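Local coordinates for solute Binding Protein, BlMnBP1 in complex with mannotriose (Bifidobacterium, PDB 6FUV) that binds manno-oligosaccharides such as mannotriose and probably delivers them to an ABC transporter for uptake by the bacterium, at residues 1-6 with 313-319; 202-208 with 372-376. All coordinates share one frame; numbering follows the deposited sequence.

Contact 1: residues 1-6 with 313-319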
ATOM      1  N   ASN A   1      12.781  -0.281 -22.635  1.00 37.83           N
ATOM      2  CA  ASN A   1      13.369   1.001 -23.103  1.00 35.04           C
ATOM      3  C   ASN A   1      14.815   1.134 -22.581  1.00 28.31           C
ATOM      4  O   ASN A   1      15.256   2.217 -22.173  1.00 28.75           O
ATOM      5  CB  ASN A   1      12.551   2.201 -22.630  1.00 22.39           C
ATOM      6  CG  ASN A   1      11.109   2.150 -23.080  1.00 37.49           C
ATOM      7  OD1 ASN A   1      10.776   2.547 -24.200  1.00 39.51           O
ATOM      8  ND2 ASN A   1      10.238   1.658 -22.203  1.00 40.89           N
ATOM      9  N   ASN A   2      15.531   0.016 -22.603  1.00 33.30           N
ATOM     10  CA  ASN A   2      16.808  -0.119 -21.917  1.00 28.69           C
ATOM     11  C   ASN A   2      17.883   0.339 -22.883  1.00 29.04           C
ATOM     12  O   ASN A   2      18.208  -0.375 -23.835  1.00 34.99           O
ATOM     13  CB  ASN A   2      17.046  -1.558 -21.468  1.00 23.75           C
ATOM     14  CG  ASN A   2      18.140  -1.676 -20.476  1.00 29.73           C
ATOM     15  OD1 ASN A   2      19.164  -1.022 -20.600  1.00 26.30           O
ATOM     16  ND2 ASN A   2      17.932  -2.506 -19.455  1.00 33.57           N
ATOM     17  N   LYS A   3      18.475   1.492 -22.593  1.00 29.83           N
ATOM     18  CA  LYS A   3      19.485   2.072 -23.452  1.00 27.78           C
ATOM     19  C   LYS A   3      20.807   1.358 -23.271  1.00 33.31           C
ATOM     20  O   LYS A   3      21.544   1.196 -24.244  1.00 33.40           O
ATOM     21  CB  LYS A   3      19.619   3.580 -23.166  1.00 20.92           C
ATOM     22  CG  LYS A   3      18.403   4.374 -23.585  1.00 23.49           C
ATOM     23  CD  LYS A   3      18.457   5.846 -23.249  1.00 23.04           C
ATOM     24  CE  LYS A   3      17.086   6.503 -23.370  1.00 28.23           C
ATOM     25  NZ  LYS A   3      16.968   7.854 -22.744  1.00 18.67           N
ATOM     26  N   ALA A   4      21.145   0.951 -22.037  1.00 29.82           N
ATOM     27  CA  ALA A   4      22.419   0.259 -21.823  1.00 27.60           C
ATOM     28  C   ALA A   4      22.338  -1.241 -22.054  1.00 28.37           C
ATOM     29  O   ALA A   4      23.367  -1.921 -22.054  1.00 29.54           O
ATOM     30  CB  ALA A   4      22.950   0.480 -20.408  1.00 38.38           C
ATOM     31  N   GLY A   5      21.151  -1.775 -22.280  1.00 33.48           N
ATOM     32  CA  GLY A   5      20.993  -3.197 -22.496  1.00 32.76           C
ATOM     33  C   GLY A   5      21.446  -4.048 -21.323  1.00 32.37           C
ATOM     34  O   GLY A   5      21.624  -5.271 -21.443  1.00 32.70           O
ATOM     35  N   VAL A   6      21.638  -3.406 -20.176  1.00 28.46           N
ATOM     36  CA  VAL A   6      21.943  -4.115 -18.940  1.00 30.61           C
ATOM     37  C   VAL A   6      20.640  -4.384 -18.210  1.00 28.00           C
ATOM     38  O   VAL A   6      19.901  -3.447 -17.904  1.00 25.98           O
ATOM     39  CB  VAL A   6      22.899  -3.305 -18.058  1.00 27.86           C
ATOM     40  CG1 VAL A   6      23.003  -3.944 -16.679  1.00 26.99           C
ATOM     41  CG2 VAL A   6      24.252  -3.214 -18.728  1.00 33.15           C
ATOM     42  N   SER A 313      15.992   9.139 -18.888  1.00 14.14           N
ATOM     43  CA  SER A 313      17.349   9.171 -18.377  1.00 15.24           C
ATOM     44  C   SER A 313      18.332   8.561 -19.384  1.00 17.84           C
ATOM     45  O   SER A 313      18.031   7.580 -20.083  1.00 14.19           O
ATOM     46  CB  SER A 313      17.438   8.383 -17.062  1.00 17.40           C
ATOM     47  OG  SER A 313      16.424   8.744 -16.181  1.00 16.50           O
ATOM     48  N   ASP A 314      19.548   9.101 -19.406  1.00 15.15           N
ATOM     49  CA  ASP A 314      20.542   8.638 -20.362  1.00 16.14           C
ATOM     50  C   ASP A 314      21.040   7.258 -19.980  1.00 21.74           C
ATOM     51  O   ASP A 314      20.622   6.687 -18.967  1.00 21.19           O
ATOM     52  CB  ASP A 314      21.708   9.614 -20.492  1.00 22.40           C
ATOM     53  CG  ASP A 314      22.512   9.795 -19.212  1.00 22.69           C
ATOM     54  OD1 ASP A 314      22.508   8.909 -18.350  1.00 22.29           O
ATOM     55  OD2 ASP A 314      23.160  10.853 -19.085  1.00 19.08           O
ATOM     56  N   LYS A 315      21.871   6.694 -20.862  1.00 13.78           N
ATOM     57  CA  LYS A 315      22.316   5.313 -20.742  1.00 19.09           C
ATOM     58  C   LYS A 315      22.953   5.058 -19.390  1.00 17.14           C
ATOM     59  O   LYS A 315      22.632   4.070 -18.728  1.00 19.88           O
ATOM     60  CB  LYS A 315      23.280   5.023 -21.892  1.00 18.77           C
ATOM     61  CG  LYS A 315      23.519   3.601 -22.219  1.00 31.88           C
ATOM     62  CD  LYS A 315      24.432   3.427 -23.499  1.00 34.36           C
ATOM     63  CE  LYS A 315      25.499   4.498 -23.593  1.00 32.89           C
ATOM     64  NZ  LYS A 315      26.368   4.372 -24.835  1.00 35.28           N
ATOM     65  N   ASP A 316      23.863   5.946 -18.972  1.00 15.32           N
ATOM     66  CA  ASP A 316      24.573   5.784 -17.703  1.00 17.49           C
ATOM     67  C   ASP A 316      23.637   5.862 -16.507  1.00 15.47           C
ATOM     68  O   ASP A 316      23.805   5.129 -15.542  1.00 16.60           O
ATOM     69  CB  ASP A 316      25.656   6.861 -17.528  1.00 18.31           C
ATOM     70  CG  ASP A 316      26.901   6.593 -18.319  1.00 22.53           C
ATOM     71  OD1 ASP A 316      26.970   5.576 -19.018  1.00 21.54           O
ATOM     72  OD2 ASP A 316      27.788   7.451 -18.253  1.00 30.47           O
ATOM     73  N   ARG A 317      22.697   6.788 -16.516  1.00 20.19           N
ATOM     74  CA  ARG A 317      21.824   6.946 -15.361  1.00 16.89           C
ATOM     75  C   ARG A 317      20.844   5.796 -15.251  1.00 20.22           C
ATOM     76  O   ARG A 317      20.521   5.370 -14.135  1.00 13.61           O
ATOM     77  CB  ARG A 317      21.065   8.266 -15.422  1.00 19.04           C
ATOM     78  CG  ARG A 317      21.991   9.506 -15.262  1.00 27.14           C
ATOM     79  CD  ARG A 317      21.185  10.790 -15.031  1.00 21.64           C
ATOM     80  NE  ARG A 317      22.100  11.843 -14.605  1.00 24.21           N
ATOM     81  CZ  ARG A 317      22.657  12.732 -15.416  1.00 27.36           C
ATOM     82  NH1 ARG A 317      22.339  12.733 -16.690  1.00 26.76           N
ATOM     83  NH2 ARG A 317      23.520  13.622 -14.945  1.00 20.56           N
ATOM     84  N   GLN A 318      20.352   5.289 -16.393  1.00 13.64           N
ATOM     85  CA  GLN A 318      19.468   4.136 -16.362  1.00 13.31           C
ATOM     86  C   GLN A 318      20.163   2.973 -15.670  1.00 14.28           C
ATOM     87  O   GLN A 318      19.599   2.352 -14.780  1.00 15.74           O
ATOM     88  CB  GLN A 318      19.014   3.733 -17.776  1.00 10.38           C
ATOM     89  CG  GLN A 318      18.065   4.686 -18.463  1.00 18.70           C
ATOM     90  CD  GLN A 318      17.513   4.142 -19.731  1.00 18.62           C
ATOM     91  OE1 GLN A 318      17.933   3.085 -20.209  1.00 21.85           O
ATOM     92  NE2 GLN A 318      16.511   4.803 -20.244  1.00 17.94           N
ATOM     93  N   GLU A 319      21.389   2.660 -16.068  1.00 20.70           N
ATOM     94  CA  GLU A 319      22.114   1.541 -15.480  1.00 21.80           C
ATOM     95  C   GLU A 319      22.453   1.804 -14.017  1.00 18.85           C
ATOM     96  O   GLU A 319      22.308   0.921 -13.188  1.00 19.09           O
ATOM     97  CB  GLU A 319      23.374   1.272 -16.306  1.00 18.56           C
ATOM     98  CG  GLU A 319      24.362   0.371 -15.643  1.00 26.87           C
ATOM     99  CD  GLU A 319      25.503  -0.096 -16.530  1.00 24.15           C
ATOM    100  OE1 GLU A 319      25.721   0.499 -17.603  1.00 19.10           O
ATOM    101  OE2 GLU A 319      26.184  -1.087 -16.137  1.00 33.37           O
TER
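The N-terminal turn of helix 315-330 receives the first residues of the chain, with K3, A4 and V6 laid against K315, Q318 and E319. The amide of Q318 reaches out from the helix and grips the backbone of the tail: K3 N donates to Q318 OE1 over 2.9 Å, nearly straight at 171° and tilted only slightly from the carbonyl plane. Its other end, Q318 NE2, gives N1 O a weak bond of 3.5 Å. K3 crosses Q318 at about a right angle, its chain extended beyond CG, which carries NZ to S313 O at 2.9 Å; the ammonium sits above the carbonyl plane and has a second acceptor in K311 O. Alongside, CG of K315 lies 3.5 Å from A4 CA, while CB of A4 and CG2 of V6 touch the end of E319, with V6 CG2 3.9 Å from E319 OE2. D314 caps the helix, taking R317 N on OD1 at 2.8 Å. The contact lies on the surface: N1 ND2 reaches F99 O and S96 O, and on the helix side R317 NE binds T23 O of strand 22-28, while S313 OG bonds to D83 just before strand 84-86.

Contact 2: residues 202-208 with 372-376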
ATOM      1  N   MET A 202     -10.001 -10.211  -7.020  1.00 20.31           N
ATOM      2  CA  MET A 202      -9.707  -8.869  -7.512  1.00 17.55           C
ATOM      3  C   MET A 202      -9.669  -8.832  -9.041  1.00 20.87           C
ATOM      4  O   MET A 202     -10.397  -8.067  -9.680  1.00 22.57           O
ATOM      5  CB  MET A 202      -8.392  -8.382  -6.914  1.00 19.95           C
ATOM      6  CG  MET A 202      -7.995  -6.948  -7.265  1.00 29.92           C
ATOM      7  SD  MET A 202      -8.774  -5.590  -6.349  1.00 31.08           S
ATOM      8  CE  MET A 202      -9.334  -6.422  -4.837  1.00 22.21           C
ATOM      9  N   ASN A 203      -8.839  -9.665  -9.648  1.00 16.10           N
ATOM     10  CA  ASN A 203      -8.535  -9.559 -11.064  1.00 15.68           C
ATOM     11  C   ASN A 203      -9.346 -10.510 -11.943  1.00 23.28           C
ATOM     12  O   ASN A 203      -9.343 -10.344 -13.168  1.00 12.22           O
ATOM     13  CB  ASN A 203      -7.038  -9.797 -11.272  1.00 18.10           C
ATOM     14  CG  ASN A 203      -6.163  -8.679 -10.661  1.00 25.86           C
ATOM     15  OD1 ASN A 203      -6.501  -7.481 -10.737  1.00 25.40           O
ATOM     16  ND2 ASN A 203      -5.062  -9.068 -10.032  1.00 21.19           N
ATOM     17  N   GLN A 204     -10.098 -11.445 -11.360  1.00 12.86           N
ATOM     18  CA  GLN A 204     -10.842 -12.411 -12.157  1.00 19.82           C
ATOM     19  C   GLN A 204     -12.331 -12.430 -11.885  1.00 17.81           C
ATOM     20  O   GLN A 204     -13.068 -12.686 -12.790  1.00 25.92           O
ATOM     21  CB  GLN A 204     -10.298 -13.817 -11.931  1.00 15.95           C
ATOM     22  CG  GLN A 204      -8.831 -14.008 -12.342  1.00 24.63           C
ATOM     23  CD  GLN A 204      -8.407 -15.458 -12.295  1.00 23.65           C
ATOM     24  OE1 GLN A 204      -9.229 -16.358 -12.362  1.00 29.17           O
ATOM     25  NE2 GLN A 204      -7.123 -15.685 -12.208  1.00 37.16           N
ATOM     26  N   ILE A 205     -12.783 -12.124 -10.682  1.00 19.75           N
ATOM     27  CA  ILE A 205     -14.198 -12.089 -10.384  1.00 13.08           C
ATOM     28  C   ILE A 205     -14.758 -10.693 -10.589  1.00 20.07           C
ATOM     29  O   ILE A 205     -15.779 -10.519 -11.255  1.00 20.97           O
ATOM     30  CB  ILE A 205     -14.461 -12.583  -8.949  1.00 16.03           C
ATOM     31  CG1 ILE A 205     -13.985 -14.014  -8.785  1.00 20.11           C
ATOM     32  CG2 ILE A 205     -15.937 -12.422  -8.657  1.00 12.83           C
ATOM     33  CD1 ILE A 205     -14.476 -14.695  -7.559  1.00 27.75           C
ATOM     34  N   MET A 206     -14.143  -9.688  -9.967  1.00 13.79           N
ATOM     35  CA  MET A 206     -14.650  -8.317 -10.051  1.00 17.29           C
ATOM     36  C   MET A 206     -14.855  -7.825 -11.477  1.00 13.99           C
ATOM     37  O   MET A 206     -15.912  -7.242 -11.757  1.00 18.99           O
ATOM     38  CB  MET A 206     -13.699  -7.392  -9.282  1.00 19.77           C
ATOM     39  CG  MET A 206     -13.879  -7.419  -7.776  1.00 20.01           C
ATOM     40  SD  MET A 206     -13.091  -6.086  -6.905  1.00 21.37           S
ATOM     41  CE  MET A 206     -13.824  -4.643  -7.634  1.00 18.97           C
ATOM     42  N   PRO A 207     -13.939  -8.031 -12.426  1.00 15.29           N
ATOM     43  CA  PRO A 207     -14.220  -7.598 -13.804  1.00 19.24           C
ATOM     44  C   PRO A 207     -15.323  -8.405 -14.497  1.00 16.56           C
ATOM     45  O   PRO A 207     -15.708  -8.077 -15.616  1.00 19.96           O
ATOM     46  CB  PRO A 207     -12.860  -7.757 -14.483  1.00 17.36           C
ATOM     47  CG  PRO A 207     -12.217  -8.914 -13.735  1.00 22.68           C
ATOM     48  CD  PRO A 207     -12.639  -8.716 -12.298  1.00 19.67           C
ATOM     49  N   HIS A 208     -15.904  -9.406 -13.856  1.00 17.89           N
ATOM     50  CA  HIS A 208     -16.989 -10.192 -14.444  1.00 22.20           C
ATOM     51  C   HIS A 208     -18.219 -10.202 -13.537  1.00 23.13           C
ATOM     52  O   HIS A 208     -19.008 -11.138 -13.542  1.00 22.77           O
ATOM     53  CB  HIS A 208     -16.556 -11.627 -14.704  1.00 20.15           C
ATOM     54  CG  HIS A 208     -15.480 -11.770 -15.713  1.00 23.44           C
ATOM     55  ND1 HIS A 208     -15.718 -11.701 -17.066  1.00 27.37           N
ATOM     56  CD2 HIS A 208     -14.169 -12.052 -15.574  1.00 29.93           C
ATOM     57  CE1 HIS A 208     -14.596 -11.931 -17.717  1.00 27.15           C
ATOM     58  NE2 HIS A 208     -13.632 -12.121 -16.835  1.00 31.20           N
ATOM     59  N   GLU A 372      -7.213 -11.029 -20.495  1.00 24.22           N
ATOM     60  CA  GLU A 372      -7.933  -9.936 -19.862  1.00 22.21           C
ATOM     61  C   GLU A 372      -7.044  -9.085 -18.974  1.00 22.23           C
ATOM     62  O   GLU A 372      -7.534  -8.459 -18.043  1.00 21.25           O
ATOM     63  CB  GLU A 372      -9.091 -10.484 -19.040  1.00 27.89           C
ATOM     64  CG  GLU A 372      -9.869 -11.572 -19.725  1.00 24.70           C
ATOM     65  CD  GLU A 372     -10.997 -12.112 -18.860  1.00 37.29           C
ATOM     66  OE1 GLU A 372     -11.189 -11.573 -17.757  1.00 34.64           O
ATOM     67  OE2 GLU A 372     -11.703 -13.052 -19.273  1.00 36.42           O
ATOM     68  N   GLU A 373      -5.747  -9.032 -19.254  1.00 23.01           N
ATOM     69  CA  GLU A 373      -4.807  -8.278 -18.431  1.00 25.77           C
ATOM     70  C   GLU A 373      -5.197  -6.809 -18.265  1.00 26.48           C
ATOM     71  O   GLU A 373      -4.761  -6.161 -17.314  1.00 30.46           O
ATOM     72  CB  GLU A 373      -3.402  -8.387 -19.067  1.00 26.77           C
ATOM     73  CG  GLU A 373      -2.263  -7.840 -18.182  1.00 43.99           C
ATOM     74  CD  GLU A 373      -0.836  -7.982 -18.795  1.00 44.32           C
ATOM     75  OE1 GLU A 373      -0.673  -8.045 -20.047  1.00 42.13           O
ATOM     76  OE2 GLU A 373       0.131  -8.036 -18.001  1.00 38.13           O
ATOM     77  N   ASP A 374      -6.005  -6.267 -19.160  1.00 22.36           N
ATOM     78  CA  ASP A 374      -6.423  -4.881 -19.092  1.00 27.49           C
ATOM     79  C   ASP A 374      -7.877  -4.711 -18.660  1.00 20.72           C
ATOM     80  O   ASP A 374      -8.302  -3.579 -18.447  1.00 20.83           O
ATOM     81  CB  ASP A 374      -6.234  -4.222 -20.470  1.00 25.44           C
ATOM     82  CG  ASP A 374      -4.805  -4.147 -20.902  1.00 32.17           C
ATOM     83  OD1 ASP A 374      -3.970  -3.600 -20.135  1.00 32.67           O
ATOM     84  OD2 ASP A 374      -4.514  -4.632 -22.021  1.00 35.61           O
ATOM     85  N   LEU A 375      -8.651  -5.797 -18.545  1.00 21.23           N
ATOM     86  CA  LEU A 375     -10.091  -5.685 -18.320  1.00 22.19           C
ATOM     87  C   LEU A 375     -10.405  -4.962 -17.011  1.00 22.17           C
ATOM     88  O   LEU A 375     -11.195  -4.012 -16.986  1.00 23.03           O
ATOM     89  CB  LEU A 375     -10.722  -7.074 -18.334  1.00 23.14           C
ATOM     90  CG  LEU A 375     -12.256  -7.105 -18.431  1.00 29.47           C
ATOM     91  CD1 LEU A 375     -12.801  -6.273 -19.610  1.00 16.72           C
ATOM     92  CD2 LEU A 375     -12.734  -8.553 -18.467  1.00 27.45           C
ATOM     93  N   PHE A 376      -9.786  -5.376 -15.905  1.00 22.32           N
ATOM     94  CA  PHE A 376     -10.041  -4.675 -14.649  1.00 19.46           C
ATOM     95  C   PHE A 376      -9.724  -3.192 -14.774  1.00 16.21           C
ATOM     96  O   PHE A 376     -10.511  -2.351 -14.347  1.00 15.67           O
ATOM     97  CB  PHE A 376      -9.212  -5.262 -13.517  1.00 21.99           C
ATOM     98  CG  PHE A 376      -9.547  -4.700 -12.155  1.00 21.46           C
ATOM     99  CD1 PHE A 376      -9.030  -3.511 -11.748  1.00 19.95           C
ATOM    100  CD2 PHE A 376     -10.356  -5.385 -11.286  1.00 19.55           C
ATOM    101  CE1 PHE A 376      -9.302  -3.006 -10.498  1.00 21.39           C
ATOM    102  CE2 PHE A 376     -10.642  -4.875 -10.020  1.00 22.87           C
ATOM    103  CZ  PHE A 376     -10.112  -3.671  -9.640  1.00 18.13           C
TER
HETATM  104  O   HOH W   1      -9.687 -11.933 -15.566  1.00 22.33           O
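With CG anti to the backbone N (chi1 -173°), F376 swings its ring from the first turn of helix 375-383 onto the end of helix 201-205, where M202, M206 and P207 receive it. M202 also has CG anti to its backbone N, but its chain then bends, bringing SD to 4.0 Å from F376 CZ. This sulfur lies oblique to the ring, whereas SD of M206 is at the ring edge, 5.5 Å from the F376 centroid; both are Met-aromatic contacts. The methyl CE of M206 touches F376 CE2 at 4.0 Å. P207 adds CD near the plane of the ring, at its edge, and turns CB against L375 CG, also 4.0 Å away. The backbone carbonyl of M202 comes close as well, its O 3.1 Å from F376 CD2, so the aromatic side chain is met by sulfur, aliphatic carbon and a carbonyl oxygen.

A polar pair borders this apolar patch. H208 and E372 approach from opposite directions, and H208 NE2 donates to E372 OE1 over 2.7 Å, a bent bond (144°) on the syn side of the carboxylate. Ring and carboxylate planes stand 60° apart. A water 2.7 Å from E372 OE1 donates to it and also to N203 O, so that one carboxylate oxygen holds two donors, linking E372 directly to H208 and through water to N203. CD2 of L375 packs beside H208 CE1.

Helix 409-426 closes the arrangement through W420, whose ring meets F376 edge-to-face and whose NE1 bonds to M206 O. The loop leading from strand 361-364 to helix 375-383 adds A366 O and P367 O, which accept from N203 ND2 and Q204 NE2.

In the fold
Contacts 1 and 2 lie 33 Å apart between centres and about 15 Å between nearest atoms, without touching. Along the chain their segments alternate: 1-6, then 202-208, 313-319 and 372-376. Contact 1 is a surface contact joining the N-terminal tail to helix 315-330, beside the eight-stranded mixed sheet, whose strand 298-309 runs just before that helix. Contact 2 is partly buried and links helix 201-205 with helix 375-383, which follows strand 361-364 of that same sheet. Segments far apart in sequence thus meet in both places, in keeping with the interleaved chain of periplasmic-type binding proteins. The side chain of M202 is about 11 Å from a bound mannose unit, so contact 2 lies near the sugar site without lining it.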